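Local coordinates for D-alanyl-D-alanine carboxypeptidase (Bdellovibrio bacteriovorus, PDB 3V39), which acts as a peptidoglycan endopeptidase of a predatory bacterium and may also have D-alanyl-D-alanine carboxypeptidase activity, at residues A33-V38 and T330-V335; M211-N216 and V295-A300; D129-Q134 and F182-E187. The protein carries 1 engineered substitution. All coordinates share one frame; numbering follows the deposited sequence. Where two conformers were deposited one is given.

Interaction 1 (A33-V38 and T330-V335). With TAU (2-aminoethanesulfonic acid), chain B.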
loop_
_atom_site.group_PDB
_atom_site.type_symbol
_atom_site.label_atom_id
_atom_site.label_comp_id
_atom_site.label_asym_id
_atom_site.label_seq_id
_atom_site.Cartn_x
_atom_site.Cartn_y
_atom_site.Cartn_z
ATOM N N ALA A 33 4.594 -8.363 -11.803
ATOM C CA ALA A 33 3.648 -7.248 -11.733
ATOM C C ALA A 33 3.268 -6.948 -10.277
ATOM O O ALA A 33 4.130 -7.062 -9.411
ATOM C CB ALA A 33 2.374 -7.550 -12.634
ATOM N N SER A 34 2.042 -6.493 -9.993
ATOM C CA SER A 34 1.716 -6.037 -8.627
ATOM C C SER A 34 1.608 -7.110 -7.617
ATOM O O SER A 34 1.416 -6.739 -6.437
ATOM C CB SER A 34 0.404 -5.296 -8.678
ATOM O OG SER A 34 0.570 -4.048 -9.288
ATOM N N ILE A 35 1.763 -8.411 -7.939
ATOM C CA ILE A 35 1.906 -9.341 -6.799
ATOM C C ILE A 35 3.227 -9.041 -6.078
ATOM O O ILE A 35 3.380 -9.442 -4.905
ATOM C CB ILE A 35 1.702 -10.840 -7.096
ATOM C CG1 ILE A 35 2.838 -11.401 -7.951
ATOM C CG2 ILE A 35 0.354 -11.052 -7.793
ATOM C CD1 ILE A 35 2.696 -12.984 -8.203
ATOM N N SER A 36 4.146 -8.275 -6.695
ATOM C CA SER A 36 5.301 -7.710 -5.952
ATOM C C SER A 36 4.837 -7.025 -4.670
ATOM O O SER A 36 5.637 -7.001 -3.687
ATOM C CB SER A 36 5.979 -6.598 -6.797
ATOM O OG SER A 36 6.563 -7.198 -7.942
ATOM N N LYS A 37 3.684 -6.389 -4.666
ATOM C CA LYS A 37 3.250 -5.637 -3.500
ATOM C C LYS A 37 3.035 -6.569 -2.298
ATOM O O LYS A 37 3.147 -6.051 -1.175
ATOM C CB LYS A 37 1.947 -4.844 -3.807
ATOM C CG LYS A 37 2.260 -3.790 -4.913
ATOM C CD LYS A 37 0.972 -3.010 -5.215
ATOM C CE LYS A 37 1.205 -1.812 -6.199
ATOM N NZ LYS A 37 1.589 -2.225 -7.610
ATOM N N VAL A 38 2.810 -7.880 -2.496
ATOM C CA VAL A 38 2.695 -8.761 -1.321
ATOM C C VAL A 38 4.084 -8.988 -0.700
ATOM O O VAL A 38 4.201 -9.207 0.498
ATOM C CB VAL A 38 2.064 -10.131 -1.777
ATOM C CG1 VAL A 38 1.904 -11.042 -0.566
ATOM C CG2 VAL A 38 0.664 -9.887 -2.380
ATOM N N THR A 330 -0.967 -11.867 -13.320
ATOM C CA THR A 330 -0.630 -12.730 -12.204
ATOM C C THR A 330 -1.678 -12.604 -11.098
ATOM O O THR A 330 -2.472 -11.648 -10.996
ATOM C CB THR A 330 0.731 -12.319 -11.631
ATOM O OG1 THR A 330 0.661 -10.918 -11.199
ATOM C CG2 THR A 330 1.820 -12.424 -12.707
ATOM N N LEU A 331 -1.711 -13.620 -10.223
ATOM C CA LEU A 331 -2.612 -13.597 -9.055
ATOM C C LEU A 331 -1.965 -14.477 -7.998
ATOM O O LEU A 331 -1.390 -15.549 -8.338
ATOM C CB LEU A 331 -3.996 -14.213 -9.455
ATOM C CG LEU A 331 -5.031 -14.080 -8.330
ATOM C CD1 LEU A 331 -5.541 -12.635 -8.250
ATOM C CD2 LEU A 331 -6.226 -14.969 -8.624
ATOM N N MET A 332 -1.962 -14.076 -6.742
ATOM C CA MET A 332 -1.501 -15.011 -5.687
ATOM C C MET A 332 -2.267 -14.764 -4.433
ATOM O O MET A 332 -2.817 -13.652 -4.226
ATOM C CB MET A 332 0.033 -14.837 -5.374
ATOM C CG MET A 332 0.381 -13.460 -4.727
ATOM S SD MET A 332 2.180 -13.175 -4.511
ATOM C CE MET A 332 2.484 -14.002 -2.978
ATOM N N GLY A 333 -2.328 -15.750 -3.559
ATOM C CA GLY A 333 -3.019 -15.527 -2.314
ATOM C C GLY A 333 -3.331 -16.852 -1.650
ATOM O O GLY A 333 -2.577 -17.830 -1.796
ATOM N N SER A 334 -4.469 -16.890 -0.967
ATOM C CA SER A 334 -4.940 -18.127 -0.334
ATOM C C SER A 334 -6.360 -18.396 -0.728
ATOM O O SER A 334 -7.156 -17.461 -0.890
ATOM C CB SER A 334 -4.889 -17.997 1.184
ATOM O OG SER A 334 -5.786 -17.016 1.668
ATOM N N VAL A 335 -6.684 -19.685 -0.819
ATOM C CA VAL A 335 -8.082 -20.089 -0.972
ATOM C C VAL A 335 -8.457 -20.894 0.259
ATOM O O VAL A 335 -7.668 -21.712 0.751
ATOM C CB VAL A 335 -8.391 -20.930 -2.199
ATOM C CG1 VAL A 335 -8.197 -20.066 -3.469
ATOM C CG2 VAL A 335 -7.493 -22.239 -2.335
HETATM C C1 TAU B . 1.334 -1.849 -12.196
HETATM C C2 TAU B . 0.343 -2.367 -11.135
HETATM N N1 TAU B . 1.279 -0.354 -12.467
HETATM S S TAU B . -0.093 -3.923 -10.650
HETATM O O1 TAU B . -1.568 -3.976 -10.435
HETATM O O3 TAU B . 0.421 -4.859 -11.688
#
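Ile-35 packs against Thr-330 and Met-332 while Ser-34, the residue just before it, is covalently modified: its OG lies 1.5 Å from S of the 2-aminoethanesulfonic acid group, a remnant of the Hepes buffer. The two neighbours thus serve different sides of the same turn. Ser-34 faces the pocket, where its N donates to O3 of the bound group over 2.9 Å at a bent N-H...O angle of 132°. The same group also receives a bond from Ser-324 N, an arrangement consistent with the oxyanion hole of penicillin-binding proteins. Lys-37 NZ, turned by a bend at the last torsion of its chain, donates to Ser-34 OG at 2.7 Å and is held further by Asn-217 OD1 and Ser-254 O. Ser-34, in the 3-10 turn that leads into helix 36-48, and Lys-37, within it, fit the SxxK motif of the penicillin-binding protein/serine beta-lactamase fold, and strand 328-337 belongs to its antiparallel five-stranded sheet. On the sheet side, the Ile-35 branches divide the work. CG2 meets Thr-330 OG1 at 3.4 Å, an oxygen whose polar partner is Leu-32 O, whereas CB meets Met-332 SD at 3.5 Å and CD1 approaches the same sulfur at 3.7 Å. Met-332 starts with CG wedged between its backbone N and carbonyl carbon (chi1 66°), then bends at SD (chi3 -84°), which brings CE to 3.9 Å from Val-38 CG1; the two side chains run antiparallel, side by side. Met-274 of helix 271-286 touches both Ile-35 and Met-332, extending this buried apolar layer.

Interaction 2 (M211-N216 and V295-A300). With TAU (2-aminoethanesulfonic acid), chain B.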
loop_
_atom_site.group_PDB
_atom_site.type_symbol
_atom_site.label_atom_id
_atom_site.label_comp_id
_atom_site.label_asym_id
_atom_site.label_seq_id
_atom_site.Cartn_x
_atom_site.Cartn_y
_atom_site.Cartn_z
ATOM N N MET A 211 -3.390 -0.307 0.106
ATOM C CA MET A 211 -2.471 -0.552 -1.024
ATOM C C MET A 211 -2.903 -1.799 -1.828
ATOM O O MET A 211 -2.849 -1.791 -3.054
ATOM C CB MET A 211 -1.037 -0.706 -0.471
ATOM C CG MET A 211 -0.016 -1.178 -1.541
ATOM S SD MET A 211 1.598 -1.435 -0.802
ATOM C CE MET A 211 1.420 -3.097 -0.094
ATOM N N ASN A 212 -3.174 -2.902 -1.135
ATOM C CA ASN A 212 -3.407 -4.187 -1.817
ATOM C C ASN A 212 -4.851 -4.257 -2.300
ATOM O O ASN A 212 -5.160 -5.140 -3.121
ATOM C CB ASN A 212 -3.032 -5.359 -0.880
ATOM C CG ASN A 212 -1.543 -5.473 -0.759
ATOM O OD1 ASN A 212 -0.782 -5.181 -1.690
ATOM N ND2 ASN A 212 -1.117 -5.865 0.463
ATOM N N ASN A 213 -5.729 -3.334 -1.841
ATOM C CA ASN A 213 -7.037 -3.314 -2.455
ATOM C C ASN A 213 -6.949 -2.600 -3.781
ATOM O O ASN A 213 -7.555 -3.073 -4.766
ATOM C CB ASN A 213 -8.019 -2.491 -1.582
ATOM C CG ASN A 213 -8.719 -3.311 -0.490
ATOM O OD1 ASN A 213 -8.622 -4.568 -0.404
ATOM N ND2 ASN A 213 -9.424 -2.575 0.397
ATOM N N GLN A 214 -6.271 -1.471 -3.795
ATOM C CA GLN A 214 -6.227 -0.625 -4.979
ATOM C C GLN A 214 -5.168 -1.029 -5.978
ATOM O O GLN A 214 -5.226 -0.664 -7.189
ATOM C CB GLN A 214 -5.793 0.828 -4.633
ATOM C CG GLN A 214 -6.725 1.585 -3.715
ATOM C CD GLN A 214 -6.265 2.988 -3.670
ATOM O OE1 GLN A 214 -5.176 3.270 -3.169
ATOM N NE2 GLN A 214 -7.124 3.881 -4.072
ATOM N N SER A 215 -4.139 -1.749 -5.487
ATOM C CA SER A 215 -2.890 -1.963 -6.236
ATOM C C SER A 215 -2.136 -0.620 -6.360
ATOM O O SER A 215 -1.771 -0.173 -7.471
ATOM C CB SER A 215 -3.059 -2.618 -7.594
ATOM O OG SER A 215 -1.837 -3.329 -7.879
ATOM N N ASN A 216 -1.842 -0.031 -5.204
ATOM C CA ASN A 216 -1.380 1.371 -5.196
ATOM C C ASN A 216 0.161 1.411 -5.318
ATOM O O ASN A 216 0.913 1.063 -4.386
ATOM C CB ASN A 216 -1.805 2.027 -3.927
ATOM C CG ASN A 216 -1.538 3.536 -3.965
ATOM O OD1 ASN A 216 -0.399 3.941 -4.186
ATOM N ND2 ASN A 216 -2.580 4.370 -3.661
ATOM N N VAL A 295 -4.532 -7.622 5.437
ATOM C CA VAL A 295 -3.643 -6.790 4.588
ATOM C C VAL A 295 -3.815 -7.007 3.129
ATOM O O VAL A 295 -3.192 -6.288 2.346
ATOM C CB VAL A 295 -2.155 -7.030 4.900
ATOM C CG1 VAL A 295 -1.854 -6.666 6.418
ATOM C CG2 VAL A 295 -1.758 -8.506 4.655
ATOM N N MET A 296 -4.699 -7.941 2.707
ATOM C CA MET A 296 -4.904 -8.275 1.274
ATOM C C MET A 296 -6.390 -8.355 1.033
ATOM O O MET A 296 -7.167 -8.599 1.963
ATOM C CB MET A 296 -4.293 -9.645 0.947
ATOM C CG MET A 296 -2.703 -9.540 0.841
ATOM S SD MET A 296 -1.918 -11.130 0.641
ATOM C CE MET A 296 -2.738 -11.792 -0.845
ATOM N N ALA A 297 -6.788 -8.166 -0.224
ATOM C CA ALA A 297 -8.202 -8.102 -0.597
ATOM C C ALA A 297 -8.885 -9.471 -0.618
ATOM O O ALA A 297 -8.284 -10.478 -0.977
ATOM C CB ALA A 297 -8.239 -7.455 -2.001
ATOM N N VAL A 298 -10.151 -9.463 -0.242
ATOM C CA VAL A 298 -10.986 -10.699 -0.254
ATOM C C VAL A 298 -11.925 -10.626 -1.425
ATOM O O VAL A 298 -12.688 -9.651 -1.548
ATOM C CB VAL A 298 -11.734 -10.818 1.099
ATOM C CG1 VAL A 298 -12.675 -12.064 1.095
ATOM C CG2 VAL A 298 -10.702 -10.850 2.241
ATOM N N ALA A 299 -11.879 -11.661 -2.271
ATOM C CA ALA A 299 -12.749 -11.691 -3.438
ATOM C C ALA A 299 -14.184 -11.483 -3.067
ATOM O O ALA A 299 -14.706 -12.113 -2.139
ATOM C CB ALA A 299 -12.553 -13.055 -4.141
ATOM N N ALA A 300 -14.816 -10.600 -3.868
ATOM C CA ALA A 300 -16.252 -10.218 -3.721
ATOM C C ALA A 300 -16.522 -9.397 -2.493
ATOM O O ALA A 300 -17.255 -8.382 -2.587
ATOM C CB ALA A 300 -17.191 -11.432 -3.782
HETATM C C1 TAU B . 1.334 -1.849 -12.196
HETATM C C2 TAU B . 0.343 -2.367 -11.135
HETATM N N1 TAU B . 1.279 -0.354 -12.467
HETATM S S TAU B . -0.093 -3.923 -10.650
HETATM O O1 TAU B . -1.568 -3.976 -10.435
HETATM O O3 TAU B . 0.421 -4.859 -11.688
HETATM O O HOH W 1 -4.854 -7.873 -2.336
#
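Asn-212 supplies the direct hydrogen bond of this contact: ND2 donates to Val-295 O over 2.8 Å, and the N-H...O angle of 170° makes it nearly straight. The acceptor sits within 2° of the Asn-212 amide plane, although the donor is tilted 27° from the carbonyl plane of Val-295. ND2 also bonds to Thr-41 OG1, so two partners fix the rotation of this buried amide. A water adds an indirect link, donating to Asn-212 O and accepting from Ala-297 N, at 2.9 Å from each. Van der Waals contact is confined to a few atoms: Ala-297 CB lies 3.3 Å from Asn-213 OD1, and Met-296 CG stands 4.0 Å from Asn-212 ND2.

The bound group is met just past the helix, by Ser-215. This residue leaves helical geometry with positive phi, and its OG donates to O1 of the 2-aminoethanesulfonic acid group at 2.7 Å. Its place fits the SxN motif of penicillin-binding proteins, with Asn-217 also lining the pocket. Between them, Asn-216 ND2 donates to Gln-214 OE1 at 2.9 Å, while its OD1 caps Ile-219 N.

The last turn of helix 204-214 lies beside the loop 295-300 through Asn-212 and Asn-213, with helix 36-48 touching Asn-212 and Val-295 and helix 217-226 starting directly afterwards, while Ala-297 reaches strand 318-325 through a backbone bond with Ala-320.

Interaction 3 (D129-Q134 and F182-E187)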
loop_
_atom_site.group_PDB
_atom_site.type_symbol
_atom_site.label_atom_id
_atom_site.label_comp_id
_atom_site.label_asym_id
_atom_site.label_seq_id
_atom_site.Cartn_x
_atom_site.Cartn_y
_atom_site.Cartn_z
ATOM N N ASP A 129 15.991 12.965 -6.671
ATOM C CA ASP A 129 17.443 12.790 -6.458
ATOM C C ASP A 129 17.987 13.486 -5.215
ATOM O O ASP A 129 19.017 13.081 -4.675
ATOM C CB ASP A 129 18.252 13.373 -7.645
ATOM C CG ASP A 129 17.854 12.779 -9.020
ATOM O OD1 ASP A 129 17.685 11.544 -9.059
ATOM O OD2 ASP A 129 17.719 13.589 -10.011
ATOM N N THR A 130 17.329 14.568 -4.757
ATOM C CA THR A 130 17.800 15.264 -3.576
ATOM C C THR A 130 16.547 15.666 -2.775
ATOM O O THR A 130 15.404 15.792 -3.334
ATOM C CB THR A 130 18.553 16.587 -3.887
ATOM O OG1 THR A 130 17.677 17.493 -4.613
ATOM C CG2 THR A 130 19.831 16.325 -4.675
ATOM N N VAL A 131 16.743 15.904 -1.476
ATOM C CA VAL A 131 15.644 16.377 -0.669
ATOM C C VAL A 131 15.159 17.769 -1.083
ATOM O O VAL A 131 13.962 18.096 -0.871
ATOM C CB VAL A 131 15.977 16.366 0.865
ATOM C CG1 VAL A 131 16.258 14.905 1.319
ATOM C CG2 VAL A 131 17.093 17.244 1.190
ATOM N N GLU A 132 16.057 18.580 -1.641
ATOM C CA GLU A 132 15.623 19.916 -2.027
ATOM C C GLU A 132 14.622 19.814 -3.192
ATOM O O GLU A 132 13.633 20.600 -3.251
ATOM C CB GLU A 132 16.809 20.824 -2.378
ATOM C CG GLU A 132 17.703 21.214 -1.195
ATOM C CD GLU A 132 18.756 20.195 -0.839
ATOM O OE1 GLU A 132 18.883 19.125 -1.490
ATOM O OE2 GLU A 132 19.502 20.487 0.124
ATOM N N GLN A 133 14.916 18.938 -4.154
ATOM C CA GLN A 133 13.969 18.740 -5.255
ATOM C C GLN A 133 12.629 18.192 -4.709
ATOM O O GLN A 133 11.534 18.695 -5.040
ATOM C CB GLN A 133 14.600 17.687 -6.197
ATOM C CG GLN A 133 13.655 17.138 -7.199
ATOM C CD GLN A 133 14.296 15.985 -7.963
ATOM O OE1 GLN A 133 15.399 15.509 -7.612
ATOM N NE2 GLN A 133 13.579 15.447 -8.937
ATOM N N GLN A 134 12.657 17.158 -3.852
ATOM C CA GLN A 134 11.411 16.706 -3.232
ATOM C C GLN A 134 10.651 17.845 -2.551
ATOM O O GLN A 134 9.429 17.947 -2.697
ATOM C CB GLN A 134 11.778 15.675 -2.168
ATOM C CG GLN A 134 10.632 15.157 -1.312
ATOM C CD GLN A 134 11.181 14.229 -0.261
ATOM O OE1 GLN A 134 11.716 13.192 -0.571
ATOM N NE2 GLN A 134 11.076 14.645 1.016
ATOM N N PHE A 182 10.748 24.874 3.194
ATOM C CA PHE A 182 11.430 23.672 3.615
ATOM C C PHE A 182 12.491 24.020 4.653
ATOM O O PHE A 182 13.296 24.962 4.463
ATOM C CB PHE A 182 12.159 23.086 2.374
ATOM C CG PHE A 182 13.033 21.908 2.628
ATOM C CD1 PHE A 182 12.590 20.824 3.336
ATOM C CD2 PHE A 182 14.304 21.850 2.047
ATOM C CE1 PHE A 182 13.366 19.696 3.514
ATOM C CE2 PHE A 182 15.077 20.710 2.186
ATOM C CZ PHE A 182 14.646 19.643 2.898
ATOM N N VAL A 183 12.471 23.264 5.758
ATOM C CA VAL A 183 13.552 23.356 6.769
ATOM C C VAL A 183 13.985 21.926 7.072
ATOM O O VAL A 183 13.201 21.108 7.627
ATOM C CB VAL A 183 13.043 24.014 8.048
ATOM C CG1 VAL A 183 14.115 23.957 9.102
ATOM C CG2 VAL A 183 12.636 25.488 7.746
ATOM N N LYS A 184 15.241 21.578 6.723
ATOM C CA LYS A 184 15.720 20.224 7.017
ATOM C C LYS A 184 15.736 19.955 8.497
ATOM O O LYS A 184 15.913 20.864 9.311
ATOM C CB LYS A 184 17.170 20.039 6.533
ATOM C CG LYS A 184 17.372 20.153 5.075
ATOM C CD LYS A 184 18.847 19.783 4.742
ATOM C CE LYS A 184 19.111 19.805 3.249
ATOM N NZ LYS A 184 20.564 19.574 2.950
ATOM N N LYS A 185 15.631 18.692 8.843
ATOM C CA LYS A 185 15.599 18.293 10.214
ATOM C C LYS A 185 16.848 18.828 10.948
ATOM O O LYS A 185 16.728 19.281 12.071
ATOM C CB LYS A 185 15.535 16.761 10.282
ATOM C CG LYS A 185 15.533 16.213 11.690
ATOM C CD LYS A 185 15.301 14.661 11.649
ATOM C CE LYS A 185 15.417 14.078 13.066
ATOM N NZ LYS A 185 15.116 12.592 13.135
ATOM N N ALA A 186 18.042 18.756 10.330
ATOM C CA ALA A 186 19.246 19.222 11.023
ATOM C C ALA A 186 19.224 20.730 11.243
ATOM O O ALA A 186 19.986 21.227 12.078
ATOM C CB ALA A 186 20.475 18.851 10.182
ATOM N N GLU A 187 18.392 21.469 10.545
ATOM C CA GLU A 187 18.238 22.919 10.722
ATOM C C GLU A 187 17.031 23.324 11.548
ATOM O O GLU A 187 16.711 24.513 11.651
ATOM C CB GLU A 187 18.232 23.594 9.346
ATOM C CG GLU A 187 19.523 23.166 8.616
ATOM C CD GLU A 187 19.625 23.585 7.146
ATOM O OE1 GLU A 187 19.104 24.649 6.815
ATOM O OE2 GLU A 187 20.261 22.852 6.335
#
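Glu-132 and Lys-184 form a salt bridge, with OE2 of the glutamate 3.2 Å from NZ of the lysine; as a hydrogen bond it is weak. Lys-184 CE comes equally near to OE2, so the carboxylate meets the end of the lysine chain and not its nitrogen alone. A bend at the second torsion of Glu-132 (chi2 84°) carries the carboxylate to this position, whereas Lys-184 stays extended beyond CG. The other polar bonds organise the start of helix 131-146: Thr-130 is its N-cap, with OG1 accepting from Gln-133 N at 3.1 Å, and Asp-129 N donates to Gln-133 OE1 at 2.8 Å. This helix belongs to the connection between the parallel neighbouring strands 99-105 and 176-182 of the mixed sheet, a beta-alpha-beta crossover. The contact thus sets the first helical turn against the end of edge strand 176-182 and the loop that leaves it. Beneath the charged pair, Val-131 CG2 touches Phe-182 CZ at 3.8 Å, approaching the ring at its edge, near the ring plane. The same methyl lies 3.9 Å from Lys-184 CE, and Val-131 crosses both partners at about a right angle. Lys-184 N lies over one face of the Phe-182 ring, 4.2 Å above its plane and toward the rim. Farther out, Glu-107 touches Val-131 and accepts from Lys-185 N through OE1.

In the fold
Interactions 1 and 2 are neighbours, with centres 10 Å apart, and they meet at the bound group: Ser-34 OG and Ser-215 OG lie 2.9 Å from each other, and Lys-37 packs on Asn-212. Helix 36-48 links them, and strand 318-325 borders both. Interaction 3 stands apart, its centre 35 Å from that of interaction 1 and 33 Å from that of interaction 2, at the edge of the separate six-stranded mixed sheet. Along the chain, interaction 1 closes a loop that contains interaction 3 and then interaction 2 in series. The pocket is therefore assembled from segments distant in sequence, while the 129-134 and 182-187 contact joins surface elements far from it.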